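Local coordinates for protein beta-d-glucoside glucohydrolase (Hypocrea jecorina, PDB 3ZZ1) that probably hydrolyses terminal, non-reducing beta-D-glucosyl residues to release beta-D-glucose, as a secreted family 3 glycoside hydrolase of cellulose breakdown, at residues V222-Q226 / L227-G231; V233-W237 / N238-T242; R542-G546 / G547-F551. All blocks are in the same frame, centred on the assembly; numbering follows the deposited sequence.

Interaction 1: residues V222-Q226 / L227-G231; sequences VLKDQ and LGFPG
Leu223 holds CG trans to its main-chain N (chi1 179°) and Phe229 does the same (chi1 180°), which sets the two side chains alongside one another, pointing the same way, round the end of helix 216-226. Leu223 CG lies 3.8 Å from Phe229 CD2 and approaches the ring obliquely, while the Leu223 CD1 methyl packs on Phe229 CB and CG. Lys224 CG sits at the ring edge, and Gly231 N stands over the centre of one ring face, 3.5 Å above its plane; a side chain at Gly231 would run into Phe229 CZ. Leu223 CD1 also meets Leu227 CD1 at 4.2 Å. With an alanine in place of Leu223, a gap would probably open between Phe229 and Leu227, and the ring would lose the aliphatic branch packed alongside it. The helix closes in a wider pi-type turn: Leu227 N bonds Val222 O at 2.8 Å, almost in line with the carbonyl, and Gln226 N reaches the same oxygen only weakly. Gly228 follows with positive phi (59°), its CA making a CH...O contact to Lys224 O. Phe229 N then returns to Leu223 O (3.2 Å), in the carbonyl plane and on a lone pair. Water 1 lies 2.7 Å from Lys224 O and 3.0 Å from Phe229 O, joining the last turn to the outgoing chain. Arg291 bonds Phe229 O and Gly231 O, while the extended Lys224 chain carries NZ to Gly250 O and a salt bridge with Asp252. Val222 O and Leu223 O are thus met by turn amides and Lys224 O by water, while an arginine takes carbonyls of the outgoing chain, consistent with a buried helix end whose leucine-phenylalanine side is apolar.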
ATOM      1  N   VAL A 222     -11.020 -18.462   7.849  1.00 12.72           N
ATOM      2  CA  VAL A 222     -11.179 -17.031   7.582  1.00 12.59           C
ATOM      3  C   VAL A 222     -11.144 -16.687   6.087  1.00 12.53           C
ATOM      4  O   VAL A 222     -12.146 -16.244   5.533  1.00 12.82           O
ATOM      5  CB  VAL A 222     -10.162 -16.162   8.364  1.00 12.71           C
ATOM      6  CG1 VAL A 222     -10.427 -14.679   8.119  1.00 12.34           C
ATOM      7  CG2 VAL A 222     -10.234 -16.467   9.853  1.00 12.66           C
ATOM      8  N   LEU A 223      -9.998 -16.888   5.442  1.00 12.44           N
ATOM      9  CA  LEU A 223      -9.828 -16.473   4.049  1.00 12.31           C
ATOM     10  C   LEU A 223     -10.767 -17.212   3.102  1.00 12.15           C
ATOM     11  O   LEU A 223     -11.470 -16.594   2.309  1.00 12.07           O
ATOM     12  CB  LEU A 223      -8.366 -16.622   3.594  1.00 12.02           C
ATOM     13  CG  LEU A 223      -7.974 -16.258   2.152  1.00 11.73           C
ATOM     14  CD1 LEU A 223      -8.354 -14.829   1.780  1.00 11.50           C
ATOM     15  CD2 LEU A 223      -6.478 -16.471   1.942  1.00 10.56           C
ATOM     16  N   LYS A 224     -10.787 -18.534   3.205  1.00 12.28           N
ATOM     17  CA  LYS A 224     -11.500 -19.342   2.226  1.00 12.16           C
ATOM     18  C   LYS A 224     -12.979 -19.546   2.544  1.00 12.23           C
ATOM     19  O   LYS A 224     -13.811 -19.511   1.639  1.00 12.27           O
ATOM     20  CB  LYS A 224     -10.784 -20.681   2.000  1.00 12.13           C
ATOM     21  CG  LYS A 224      -9.498 -20.538   1.194  1.00 11.34           C
ATOM     22  CD  LYS A 224      -8.805 -21.872   0.970  1.00 10.16           C
ATOM     23  CE  LYS A 224      -7.528 -21.683   0.163  1.00  9.66           C
ATOM     24  NZ  LYS A 224      -6.881 -22.978  -0.176  1.00  9.56           N
ATOM     25  N   ASP A 225     -13.298 -19.761   3.818  1.00 12.23           N
ATOM     26  CA  ASP A 225     -14.669 -20.068   4.219  1.00 12.41           C
ATOM     27  C   ASP A 225     -15.480 -18.824   4.595  1.00 12.57           C
ATOM     28  O   ASP A 225     -16.630 -18.679   4.182  1.00 12.87           O
ATOM     29  CB  ASP A 225     -14.690 -21.101   5.354  1.00 12.28           C
ATOM     30  CG  ASP A 225     -14.206 -22.476   4.911  1.00 12.02           C
ATOM     31  OD1 ASP A 225     -14.000 -22.685   3.700  1.00 11.88           O
ATOM     32  OD2 ASP A 225     -14.038 -23.355   5.778  1.00 11.77           O
ATOM     33  N   GLN A 226     -14.881 -17.929   5.370  1.00 12.54           N
ATOM     34  CA  GLN A 226     -15.583 -16.733   5.819  1.00 12.68           C
ATOM     35  C   GLN A 226     -15.557 -15.614   4.781  1.00 12.70           C
ATOM     36  O   GLN A 226     -16.573 -14.956   4.563  1.00 12.54           O
ATOM     37  CB  GLN A 226     -15.052 -16.265   7.172  1.00 12.80           C
ATOM     38  CG  GLN A 226     -15.539 -17.139   8.322  1.00 13.21           C
ATOM     39  CD  GLN A 226     -14.869 -16.828   9.642  1.00 14.39           C
ATOM     40  OE1 GLN A 226     -15.301 -17.307  10.692  1.00 15.48           O
ATOM     41  NE2 GLN A 226     -13.812 -16.028   9.603  1.00 13.96           N
ATOM     42  N   LEU A 227     -14.405 -15.411   4.138  1.00 12.55           N
ATOM     43  CA  LEU A 227     -14.284 -14.407   3.071  1.00 12.28           C
ATOM     44  C   LEU A 227     -14.656 -14.957   1.693  1.00 12.13           C
ATOM     45  O   LEU A 227     -14.700 -14.208   0.715  1.00 12.31           O
ATOM     46  CB  LEU A 227     -12.878 -13.788   3.035  1.00 12.28           C
ATOM     47  CG  LEU A 227     -12.340 -13.009   4.242  1.00 12.53           C
ATOM     48  CD1 LEU A 227     -11.041 -12.313   3.870  1.00 11.77           C
ATOM     49  CD2 LEU A 227     -13.354 -11.999   4.739  1.00 13.12           C
ATOM     50  N   GLY A 228     -14.918 -16.261   1.617  1.00 11.91           N
ATOM     51  CA  GLY A 228     -15.339 -16.909   0.374  1.00 11.50           C
ATOM     52  C   GLY A 228     -14.362 -16.790  -0.782  1.00 11.15           C
ATOM     53  O   GLY A 228     -14.775 -16.663  -1.928  1.00 11.14           O
ATOM     54  N   PHE A 229     -13.069 -16.828  -0.473  1.00 11.06           N
ATOM     55  CA  PHE A 229     -11.997 -16.722  -1.469  1.00 11.14           C
ATOM     56  C   PHE A 229     -11.924 -17.983  -2.337  1.00 11.16           C
ATOM     57  O   PHE A 229     -11.684 -19.077  -1.820  1.00 11.31           O
ATOM     58  CB  PHE A 229     -10.657 -16.469  -0.759  1.00 10.91           C
ATOM     59  CG  PHE A 229      -9.474 -16.345  -1.681  1.00 11.07           C
ATOM     60  CD1 PHE A 229      -9.469 -15.417  -2.725  1.00 10.78           C
ATOM     61  CD2 PHE A 229      -8.341 -17.130  -1.478  1.00 10.29           C
ATOM     62  CE1 PHE A 229      -8.365 -15.297  -3.559  1.00 10.38           C
ATOM     63  CE2 PHE A 229      -7.237 -17.013  -2.306  1.00  9.77           C
ATOM     64  CZ  PHE A 229      -7.249 -16.095  -3.347  1.00 10.56           C
ATOM     65  N   PRO A 230     -12.149 -17.836  -3.655  1.00 11.17           N
ATOM     66  CA  PRO A 230     -12.112 -18.997  -4.545  1.00 11.38           C
ATOM     67  C   PRO A 230     -10.748 -19.234  -5.198  1.00 11.47           C
ATOM     68  O   PRO A 230     -10.565 -20.252  -5.866  1.00 11.61           O
ATOM     69  CB  PRO A 230     -13.161 -18.650  -5.616  1.00 11.44           C
ATOM     70  CG  PRO A 230     -13.732 -17.272  -5.212  1.00 11.41           C
ATOM     71  CD  PRO A 230     -12.683 -16.658  -4.352  1.00 10.90           C
ATOM     72  N   GLY A 231      -9.807 -18.307  -5.006  1.00 11.50           N
ATOM     73  CA  GLY A 231      -8.467 -18.416  -5.601  1.00 11.42           C
ATOM     74  C   GLY A 231      -7.475 -19.223  -4.779  1.00 11.39           C
ATOM     75  O   GLY A 231      -7.866 -19.970  -3.879  1.00 11.03           O
TER
HETATM   76  O   HOH W   1     -13.624 -20.989  -0.663  1.00 11.40           O

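Interaction 2: residues V233-W237 / N238-T242; sequences VMTDW and NAQHT
Asn238, next to Trp237, occupies the third position of a type II beta turn that runs from Asp236 to Ala239, with the positive phi (65°) that this position requires. Its CB lies close to Trp237 O, and its OD1 accepts a hydrogen bond from Asn264 ND2. Ala239 closes the turn: its N donates to Asp236 O at 3.1 Å, coming from above the carbonyl plane, 53° out of it, and not on a lone pair. The Ala239 methyl turns back over the start of the turn, 3.8 Å from Asp236 CB and 3.4 Å from Asp236 O. Asp236 has CG trans to its own N (chi1 -158°), which swings the carboxylate round to the next amide; Trp237 N bonds Asp236 OD1 at 2.7 Å on the anti side, close to the carboxylate plane. The turn follows directly on strand 232-235 of the TIM-barrel-type N-terminal domain and so lies at the C-terminal end of that strand, the end where TIM-barrel enzymes carry their active sites. Trp237 is fixed separately, its NE1 bonded to Val43 O and its indole edge-to-face with Trp37. Gln240 comes next, its CB 3.8 Å from Thr235 CG2 as the two side chains cross obliquely. Water 2 bridges the same residues, from the threonine hydroxyl to the backbone of Gln240: it donates to Thr235 OG1 at 2.7 Å and accepts only weakly from Gln240 N. Thr235 OG1 is also bonded to Met255 N, and the amide of Gln240 goes to Ser254 and Ser246, as the chain runs on through His241 and Thr242 toward helix 244-249.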
ATOM      1  N   VAL A 233      -3.756 -19.846  -2.483  1.00 11.79           N
ATOM      2  CA  VAL A 233      -2.797 -19.323  -1.519  1.00 11.72           C
ATOM      3  C   VAL A 233      -1.397 -19.823  -1.854  1.00 11.89           C
ATOM      4  O   VAL A 233      -1.148 -21.036  -1.899  1.00 11.57           O
ATOM      5  CB  VAL A 233      -3.145 -19.746  -0.065  1.00 11.87           C
ATOM      6  CG1 VAL A 233      -2.103 -19.210   0.919  1.00 11.65           C
ATOM      7  CG2 VAL A 233      -4.555 -19.284   0.320  1.00 11.51           C
ATOM      8  N   MET A 234      -0.491 -18.880  -2.094  1.00 11.79           N
ATOM      9  CA  MET A 234       0.918 -19.190  -2.271  1.00 11.83           C
ATOM     10  C   MET A 234       1.671 -18.756  -1.022  1.00 11.83           C
ATOM     11  O   MET A 234       1.192 -17.910  -0.261  1.00 11.66           O
ATOM     12  CB  MET A 234       1.483 -18.495  -3.518  1.00 12.05           C
ATOM     13  CG  MET A 234       1.830 -17.010  -3.335  1.00 11.78           C
ATOM     14  SD  MET A 234       2.462 -16.231  -4.840  1.00 13.34           S
ATOM     15  CE  MET A 234       0.980 -16.138  -5.839  1.00 12.24           C
ATOM     16  N   THR A 235       2.840 -19.349  -0.809  1.00 11.70           N
ATOM     17  CA  THR A 235       3.707 -18.967   0.297  1.00 11.78           C
ATOM     18  C   THR A 235       4.532 -17.765  -0.120  1.00 11.79           C
ATOM     19  O   THR A 235       4.824 -17.589  -1.306  1.00 12.03           O
ATOM     20  CB  THR A 235       4.702 -20.099   0.679  1.00 11.50           C
ATOM     21  OG1 THR A 235       5.534 -20.406  -0.446  1.00 11.58           O
ATOM     22  CG2 THR A 235       3.976 -21.356   1.120  1.00 11.82           C
ATOM     23  N   ASP A 236       4.917 -16.945   0.854  1.00 11.93           N
ATOM     24  CA  ASP A 236       6.020 -16.016   0.651  1.00 11.63           C
ATOM     25  C   ASP A 236       7.255 -16.899   0.431  1.00 11.94           C
ATOM     26  O   ASP A 236       7.169 -18.120   0.565  1.00 11.92           O
ATOM     27  CB  ASP A 236       6.174 -15.077   1.852  1.00 11.34           C
ATOM     28  CG  ASP A 236       6.904 -13.779   1.502  1.00 10.59           C
ATOM     29  OD1 ASP A 236       7.722 -13.763   0.561  1.00  9.40           O
ATOM     30  OD2 ASP A 236       6.668 -12.768   2.185  1.00 10.40           O
ATOM     31  N   TRP A 237       8.386 -16.307   0.066  1.00 12.21           N
ATOM     32  CA  TRP A 237       9.501 -17.099  -0.458  1.00 12.42           C
ATOM     33  C   TRP A 237      10.227 -17.914   0.618  1.00 12.57           C
ATOM     34  O   TRP A 237      10.953 -17.369   1.449  1.00 12.53           O
ATOM     35  CB  TRP A 237      10.444 -16.222  -1.298  1.00 12.40           C
ATOM     36  CG  TRP A 237      10.210 -16.340  -2.803  1.00 12.22           C
ATOM     37  CD1 TRP A 237      11.161 -16.554  -3.760  1.00 11.92           C
ATOM     38  CD2 TRP A 237       8.951 -16.279  -3.500  1.00 12.12           C
ATOM     39  NE1 TRP A 237      10.580 -16.615  -5.004  1.00 12.37           N
ATOM     40  CE2 TRP A 237       9.227 -16.456  -4.875  1.00 11.87           C
ATOM     41  CE3 TRP A 237       7.620 -16.093  -3.097  1.00 11.92           C
ATOM     42  CZ2 TRP A 237       8.223 -16.449  -5.849  1.00 11.70           C
ATOM     43  CZ3 TRP A 237       6.621 -16.084  -4.069  1.00 12.00           C
ATOM     44  CH2 TRP A 237       6.931 -16.266  -5.427  1.00 11.40           C
ATOM     45  N   ASN A 238      10.011 -19.231   0.575  1.00 12.84           N
ATOM     46  CA  ASN A 238      10.467 -20.182   1.604  1.00 13.00           C
ATOM     47  C   ASN A 238       9.786 -19.946   2.962  1.00 12.97           C
ATOM     48  O   ASN A 238      10.403 -20.103   4.016  1.00 13.14           O
ATOM     49  CB  ASN A 238      12.004 -20.205   1.733  1.00 13.12           C
ATOM     50  CG  ASN A 238      12.521 -21.461   2.450  1.00 13.99           C
ATOM     51  OD1 ASN A 238      12.166 -22.583   2.096  1.00 14.26           O
ATOM     52  ND2 ASN A 238      13.369 -21.264   3.458  1.00 14.00           N
ATOM     53  N   ALA A 239       8.510 -19.566   2.917  1.00 12.78           N
ATOM     54  CA  ALA A 239       7.693 -19.393   4.120  1.00 12.73           C
ATOM     55  C   ALA A 239       6.926 -20.673   4.511  1.00 12.77           C
ATOM     56  O   ALA A 239       6.133 -20.665   5.459  1.00 12.95           O
ATOM     57  CB  ALA A 239       6.732 -18.219   3.939  1.00 12.46           C
ATOM     58  N   GLN A 240       7.168 -21.758   3.777  1.00 12.68           N
ATOM     59  CA  GLN A 240       6.568 -23.063   4.073  1.00 12.92           C
ATOM     60  C   GLN A 240       7.452 -23.850   5.044  1.00 12.81           C
ATOM     61  O   GLN A 240       8.679 -23.819   4.931  1.00 12.93           O
ATOM     62  CB  GLN A 240       6.371 -23.855   2.777  1.00 13.09           C
ATOM     63  CG  GLN A 240       5.532 -25.127   2.907  1.00 13.30           C
ATOM     64  CD  GLN A 240       5.360 -25.839   1.577  1.00 13.97           C
ATOM     65  OE1 GLN A 240       6.119 -25.606   0.635  1.00 15.76           O
ATOM     66  NE2 GLN A 240       4.359 -26.706   1.489  1.00 13.40           N
ATOM     67  N   HIS A 241       6.834 -24.559   5.985  1.00 12.61           N
ATOM     68  CA  HIS A 241       7.589 -25.301   6.997  1.00 12.50           C
ATOM     69  C   HIS A 241       7.331 -26.814   7.017  1.00 12.51           C
ATOM     70  O   HIS A 241       8.218 -27.582   7.391  1.00 12.18           O
ATOM     71  CB  HIS A 241       7.392 -24.678   8.386  1.00 12.51           C
ATOM     72  CG  HIS A 241       7.951 -23.294   8.502  1.00 12.13           C
ATOM     73  ND1 HIS A 241       9.216 -23.039   8.983  1.00 12.32           N
ATOM     74  CD2 HIS A 241       7.425 -22.092   8.169  1.00 12.33           C
ATOM     75  CE1 HIS A 241       9.446 -21.739   8.947  1.00 11.99           C
ATOM     76  NE2 HIS A 241       8.372 -21.140   8.463  1.00 12.39           N
ATOM     77  N   THR A 242       6.135 -27.237   6.609  1.00 12.47           N
ATOM     78  CA  THR A 242       5.818 -28.669   6.519  1.00 12.72           C
ATOM     79  C   THR A 242       5.282 -29.075   5.149  1.00 12.54           C
ATOM     80  O   THR A 242       4.741 -28.253   4.411  1.00 12.43           O
ATOM     81  CB  THR A 242       4.750 -29.105   7.549  1.00 12.71           C
ATOM     82  OG1 THR A 242       3.538 -28.376   7.304  1.00 13.41           O
ATOM     83  CG2 THR A 242       5.229 -28.891   8.991  1.00 12.69           C
TER
HETATM   84  O   HOH W   2       7.725 -21.803   0.443  1.00  6.01           O

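Interaction 3: residues R542-G546 / G547-F551; sequences RIVSG and GSDSF
A surface bend through Gly546 and Gly547 leads into the short strand 548-549, which an Asx turn at Asp549 closes. Asp549 OD1 takes the amide of Phe551 at 2.9 Å in a fairly straight bond (161°), met from above the carboxylate plane. The contact across the bend rests on Val544. Its CG1, trans to the backbone N (chi1 -179°), reaches 3.3 Å from Ser548 O, while its CG2 leans on the carboxylate-bearing side chain of Asp549, 3.8 Å from CG, the two side chains crossing at about a right angle. The valine methyl thus lies against an aspartate whose two oxygens are already engaged: OD1 by the turn, OD2 by a salt bridge to Lys119. That lysine also makes a cation-pi contact with the ring of Phe551, which has Asp549 C at its edge, in the ring plane. Strand 548-549 is an outermost strand of a small mixed sheet, running parallel to strand 173-174 with backbone bonds from Gly547 and Asp549 to Ser173, while Phe551 meets Tyr185 of helix 178-194 at a steep ring angle.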
ATOM      1  N   ARG A 542       5.735  -0.568  19.091  1.00 16.43           N
ATOM      2  CA  ARG A 542       7.167  -0.546  18.791  1.00 16.70           C
ATOM      3  C   ARG A 542       7.531  -1.810  18.033  1.00 16.44           C
ATOM      4  O   ARG A 542       6.795  -2.799  18.085  1.00 16.38           O
ATOM      5  CB  ARG A 542       8.001  -0.499  20.079  1.00 16.92           C
ATOM      6  CG  ARG A 542       7.652   0.608  21.071  1.00 18.40           C
ATOM      7  CD  ARG A 542       8.211   1.956  20.655  1.00 20.14           C
ATOM      8  NE  ARG A 542       8.054   2.947  21.718  1.00 22.35           N
ATOM      9  CZ  ARG A 542       6.979   3.713  21.887  1.00 23.18           C
ATOM     10  NH1 ARG A 542       5.946   3.612  21.062  1.00 23.96           N
ATOM     11  NH2 ARG A 542       6.934   4.585  22.887  1.00 23.40           N
ATOM     12  N   ILE A 543       8.671  -1.783  17.344  1.00 16.03           N
ATOM     13  CA  ILE A 543       9.260  -3.000  16.784  1.00 15.92           C
ATOM     14  C   ILE A 543       9.621  -3.944  17.947  1.00 15.93           C
ATOM     15  O   ILE A 543      10.424  -3.597  18.815  1.00 15.65           O
ATOM     16  CB  ILE A 543      10.520  -2.693  15.914  1.00 15.84           C
ATOM     17  CG1 ILE A 543      10.187  -1.747  14.745  1.00 15.53           C
ATOM     18  CG2 ILE A 543      11.186  -3.979  15.433  1.00 15.74           C
ATOM     19  CD1 ILE A 543       9.101  -2.228  13.783  1.00 14.76           C
ATOM     20  N   VAL A 544       9.010  -5.126  17.959  1.00 16.01           N
ATOM     21  CA  VAL A 544       9.177  -6.083  19.059  1.00 16.23           C
ATOM     22  C   VAL A 544      10.451  -6.920  18.889  1.00 16.19           C
ATOM     23  O   VAL A 544      10.711  -7.457  17.808  1.00 16.09           O
ATOM     24  CB  VAL A 544       7.932  -7.003  19.200  1.00 16.33           C
ATOM     25  CG1 VAL A 544       8.097  -7.980  20.360  1.00 16.37           C
ATOM     26  CG2 VAL A 544       6.668  -6.167  19.384  1.00 16.34           C
ATOM     27  N   SER A 545      11.237  -7.017  19.962  1.00 16.14           N
ATOM     28  CA  SER A 545      12.489  -7.790  19.959  1.00 16.30           C
ATOM     29  C   SER A 545      12.321  -9.245  20.411  1.00 16.11           C
ATOM     30  O   SER A 545      13.174 -10.090  20.120  1.00 16.16           O
ATOM     31  CB  SER A 545      13.549  -7.101  20.824  1.00 16.42           C
ATOM     32  OG  SER A 545      13.153  -7.086  22.187  1.00 16.91           O
ATOM     33  N   GLY A 546      11.226  -9.531  21.110  1.00 16.01           N
ATOM     34  CA  GLY A 546      10.955 -10.880  21.612  1.00 15.93           C
ATOM     35  C   GLY A 546      10.258 -11.794  20.618  1.00 15.86           C
ATOM     36  O   GLY A 546      10.016 -11.416  19.465  1.00 15.83           O
ATOM     37  N   GLY A 547       9.921 -12.997  21.075  1.00 15.61           N
ATOM     38  CA  GLY A 547       9.263 -13.993  20.229  1.00 15.57           C
ATOM     39  C   GLY A 547       7.775 -13.763  19.997  1.00 15.53           C
ATOM     40  O   GLY A 547       7.166 -14.445  19.168  1.00 15.41           O
ATOM     41  N   SER A 548       7.187 -12.805  20.714  1.00 15.23           N
ATOM     42  CA  SER A 548       5.749 -12.547  20.608  1.00 15.56           C
ATOM     43  C   SER A 548       5.374 -11.067  20.596  1.00 15.22           C
ATOM     44  O   SER A 548       5.931 -10.267  21.350  1.00 15.38           O
ATOM     45  CB  SER A 548       4.988 -13.237  21.748  1.00 15.43           C
ATOM     46  OG  SER A 548       5.092 -14.646  21.655  1.00 17.16           O
ATOM     47  N   ASP A 549       4.422 -10.725  19.734  1.00 14.97           N
ATOM     48  CA  ASP A 549       3.725  -9.446  19.803  1.00 14.77           C
ATOM     49  C   ASP A 549       2.269  -9.745  20.104  1.00 14.67           C
ATOM     50  O   ASP A 549       1.571 -10.341  19.291  1.00 14.49           O
ATOM     51  CB  ASP A 549       3.842  -8.666  18.492  1.00 14.62           C
ATOM     52  CG  ASP A 549       3.139  -7.310  18.542  1.00 14.44           C
ATOM     53  OD1 ASP A 549       2.489  -6.989  19.561  1.00 14.74           O
ATOM     54  OD2 ASP A 549       3.240  -6.557  17.553  1.00 13.86           O
ATOM     55  N   SER A 550       1.822  -9.322  21.281  1.00 14.68           N
ATOM     56  CA  SER A 550       0.478  -9.636  21.743  1.00 14.75           C
ATOM     57  C   SER A 550      -0.593  -8.760  21.086  1.00 14.42           C
ATOM     58  O   SER A 550      -1.793  -8.991  21.283  1.00 14.21           O
ATOM     59  CB  SER A 550       0.403  -9.531  23.272  1.00 14.84           C
ATOM     60  OG  SER A 550       0.782  -8.235  23.712  1.00 15.79           O
ATOM     61  N   PHE A 551      -0.162  -7.774  20.292  1.00 13.90           N
ATOM     62  CA  PHE A 551      -1.079  -6.811  19.675  1.00 13.73           C
ATOM     63  C   PHE A 551      -2.069  -6.294  20.720  1.00 13.54           C
ATOM     64  O   PHE A 551      -3.270  -6.204  20.458  1.00 13.40           O
ATOM     65  CB  PHE A 551      -1.852  -7.445  18.503  1.00 13.57           C
ATOM     66  CG  PHE A 551      -1.073  -7.533  17.212  1.00 13.78           C
ATOM     67  CD1 PHE A 551       0.106  -8.274  17.132  1.00 12.93           C
ATOM     68  CD2 PHE A 551      -1.552  -6.910  16.061  1.00 13.21           C
ATOM     69  CE1 PHE A 551       0.813  -8.361  15.940  1.00 13.51           C
ATOM     70  CE2 PHE A 551      -0.858  -6.996  14.863  1.00 13.51           C
ATOM     71  CZ  PHE A 551       0.331  -7.728  14.797  1.00 13.42           C
TER

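How the interactions relate
Along the chain the three contacts come in series, none nested and none crossing. Interaction 1 closes the turn after helix 216-226; the chain then runs straight into strand 232-235, and interaction 2 closes the turn beyond it. These two touch, Leu223 CD2 and Val233 CG2 packing at 3.8 Å, and they share Asp252, whose carboxylate also accepts from Val233 N. Interaction 3 follows some three hundred residues later, in the C-terminal domain, its centre about 28 Å from that of interaction 1 and 22 Å from that of interaction 2. Helix 178-194 links it indirectly to interaction 1, touching Leu227 and Phe551, while strand 173-174 binds residues 547-551 to the N-terminal domain.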